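Local coordinates for protein fumarylacetoacetate hydrolase (Burkholderia xenovorans, PDB 5TI1) that probably hydrolyses fumarylacetoacetate to fumarate and acetoacetate, the last step of phenylalanine and tyrosine breakdown, with a bound magnesium ion, at residues Trp351-Ala354 with Gln355-Ala358. Residues are numbered along the deposited sequence; the frame is centred on the assembly and turned at random.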
ATOM      1  N   TRP B 351     -17.682  14.538  -0.395  1.00 43.37           N
ATOM      2  CA  TRP B 351     -16.376  14.954   0.113  1.00 36.42           C
ATOM      3  C   TRP B 351     -15.456  15.230  -1.068  1.00 35.75           C
ATOM      4  O   TRP B 351     -15.354  14.409  -1.983  1.00 36.26           O
ATOM      5  CB  TRP B 351     -15.759  13.887   1.027  1.00 34.99           C
ATOM      6  CG  TRP B 351     -16.525  13.606   2.296  1.00 35.64           C
ATOM      7  CD1 TRP B 351     -17.346  12.542   2.542  1.00 46.07           C
ATOM      8  CD2 TRP B 351     -16.527  14.396   3.500  1.00 45.82           C
ATOM      9  NE1 TRP B 351     -17.856  12.619   3.820  1.00 36.58           N
ATOM     10  CE2 TRP B 351     -17.373  13.750   4.425  1.00 48.09           C
ATOM     11  CE3 TRP B 351     -15.896  15.587   3.882  1.00 36.49           C
ATOM     12  CZ2 TRP B 351     -17.608  14.256   5.710  1.00 37.66           C
ATOM     13  CZ3 TRP B 351     -16.132  16.090   5.162  1.00 45.40           C
ATOM     14  CH2 TRP B 351     -16.977  15.421   6.059  1.00 37.80           C
ATOM     15  N   THR B 352     -14.785  16.376  -1.051  1.00 36.02           N
ATOM     16  CA  THR B 352     -13.891  16.718  -2.148  1.00 39.98           C
ATOM     17  C   THR B 352     -12.537  16.032  -1.989  1.00 36.34           C
ATOM     18  O   THR B 352     -12.211  15.466  -0.944  1.00 32.88           O
ATOM     19  CB  THR B 352     -13.681  18.223  -2.215  1.00 36.70           C
ATOM     20  OG1 THR B 352     -12.974  18.639  -1.039  1.00 38.05           O
ATOM     21  CG2 THR B 352     -15.024  18.926  -2.295  1.00 38.65           C
ATOM     22  N   MET B 353     -11.735  16.119  -3.056  1.00 33.29           N
ATOM     23  CA  MET B 353     -10.353  15.655  -3.000  1.00 31.76           C
ATOM     24  C   MET B 353      -9.567  16.373  -1.912  1.00 37.83           C
ATOM     25  O   MET B 353      -8.784  15.750  -1.188  1.00 35.73           O
ATOM     26  CB  MET B 353      -9.686  15.863  -4.358  1.00 36.59           C
ATOM     27  CG  MET B 353     -10.230  14.979  -5.466  1.00 31.64           C
ATOM     28  SD  MET B 353      -9.455  15.351  -7.056  1.00 35.57           S
ATOM     29  CE  MET B 353     -10.234  16.920  -7.451  1.00 35.50           C
ATOM     30  N   ALA B 354      -9.751  17.693  -1.794  1.00 32.77           N
ATOM     31  CA  ALA B 354      -9.059  18.443  -0.754  1.00 32.69           C
ATOM     32  C   ALA B 354      -9.393  17.884   0.622  1.00 38.43           C
ATOM     33  O   ALA B 354      -8.502  17.659   1.455  1.00 34.23           O
ATOM     34  CB  ALA B 354      -9.428  19.927  -0.848  1.00 34.33           C
ATOM     35  N   GLN B 355     -10.679  17.631   0.866  1.00 33.12           N
ATOM     36  CA  GLN B 355     -11.086  17.121   2.166  1.00 32.97           C
ATOM     37  C   GLN B 355     -10.545  15.717   2.393  1.00 40.41           C
ATOM     38  O   GLN B 355     -10.112  15.384   3.502  1.00 30.79           O
ATOM     39  CB  GLN B 355     -12.606  17.157   2.276  1.00 34.37           C
ATOM     40  CG  GLN B 355     -13.150  18.580   2.324  1.00 36.06           C
ATOM     41  CD  GLN B 355     -14.659  18.626   2.312  1.00 37.60           C
ATOM     42  OE1 GLN B 355     -15.312  17.895   1.555  1.00 37.66           O
ATOM     43  NE2 GLN B 355     -15.228  19.489   3.149  1.00 41.79           N
ATOM     44  N   GLN B 356     -10.547  14.891   1.344  1.00 30.85           N
ATOM     45  CA  GLN B 356     -10.046  13.529   1.468  1.00 29.48           C
ATOM     46  C   GLN B 356      -8.572  13.525   1.849  1.00 29.81           C
ATOM     47  O   GLN B 356      -8.156  12.789   2.746  1.00 27.50           O
ATOM     48  CB  GLN B 356     -10.279  12.769   0.161  1.00 29.21           C
ATOM     49  CG  GLN B 356     -11.746  12.462  -0.115  1.00 31.19           C
ATOM     50  CD  GLN B 356     -11.987  11.981  -1.538  1.00 32.98           C
ATOM     51  OE1 GLN B 356     -11.235  12.316  -2.452  1.00 31.63           O
ATOM     52  NE2 GLN B 356     -13.040  11.192  -1.728  1.00 32.55           N
ATOM     53  N   LEU B 357      -7.764  14.341   1.168  1.00 31.64           N
ATOM     54  CA  LEU B 357      -6.341  14.403   1.483  1.00 33.48           C
ATOM     55  C   LEU B 357      -6.112  14.983   2.876  1.00 36.17           C
ATOM     56  O   LEU B 357      -5.256  14.498   3.631  1.00 28.54           O
ATOM     57  CB  LEU B 357      -5.613  15.234   0.432  1.00 27.49           C
ATOM     58  CG  LEU B 357      -4.091  15.265   0.530  1.00 26.55           C
ATOM     59  CD1 LEU B 357      -3.516  13.840   0.410  1.00 25.25           C
ATOM     60  CD2 LEU B 357      -3.532  16.210  -0.534  1.00 27.10           C
ATOM     61  N   ALA B 358      -6.878  16.014   3.231  1.00 32.88           N
ATOM     62  CA  ALA B 358      -6.776  16.602   4.562  1.00 33.77           C
ATOM     63  C   ALA B 358      -7.046  15.556   5.633  1.00 31.50           C
ATOM     64  O   ALA B 358      -6.275  15.411   6.592  1.00 30.00           O
ATOM     65  CB  ALA B 358      -7.749  17.774   4.685  1.00 30.62           C
TER
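Thr352 and Gln355 meet across the first turn of helix 353-362, where the backbone donates from Gln356 N to Thr352 O at 2.9 Å, from Leu357 N to Met353 O and from Ala358 N to Ala354 O. Thr352 is the N-cap, and the pair forms a capping box. Thr352 OG1 accepts from Gln355 N at 3.1 Å, with an N-H...O angle of 164°. A chi1 of 66° sets OG1 between the backbone N and the carbonyl carbon of Thr352, facing the start of the helix. In return, Thr352 N donates to Gln355 OE1 at 3.1 Å. This bond lies in the plane of the amide, on a lone pair of OE1. Gln355 CG lies 3.4 Å from Thr352 OG1, and the chain runs extended beyond it. The Gln355 amide crosses the Trp351 side chain at about a right angle, the planes 54° apart, with Gln355 OE1 3.3 Å from Trp351 CE3. The other end of the amide, Gln355 NE2, is hydrogen-bonded to Leu314 O and Gln306 OE1. The Gln356 chain is extended and runs past the carbonyl of Thr352, with Gln356 CG 3.2 Å from Thr352 O. Its NE2 bonds to Ser156 OG, and its side chain is about 10 Å from the bound magnesium ion. Met353 packs on strands 223-233 and 252-263, while Ala354 rests on helix 245-248. The box thus satisfies two buried N-H groups at the helix start. His316 NE2 also bonds Thr352 OG1. With the Leu314 and Gln306 bonds to Gln355 NE2, this probably helps fix the rotation of both capping side chains.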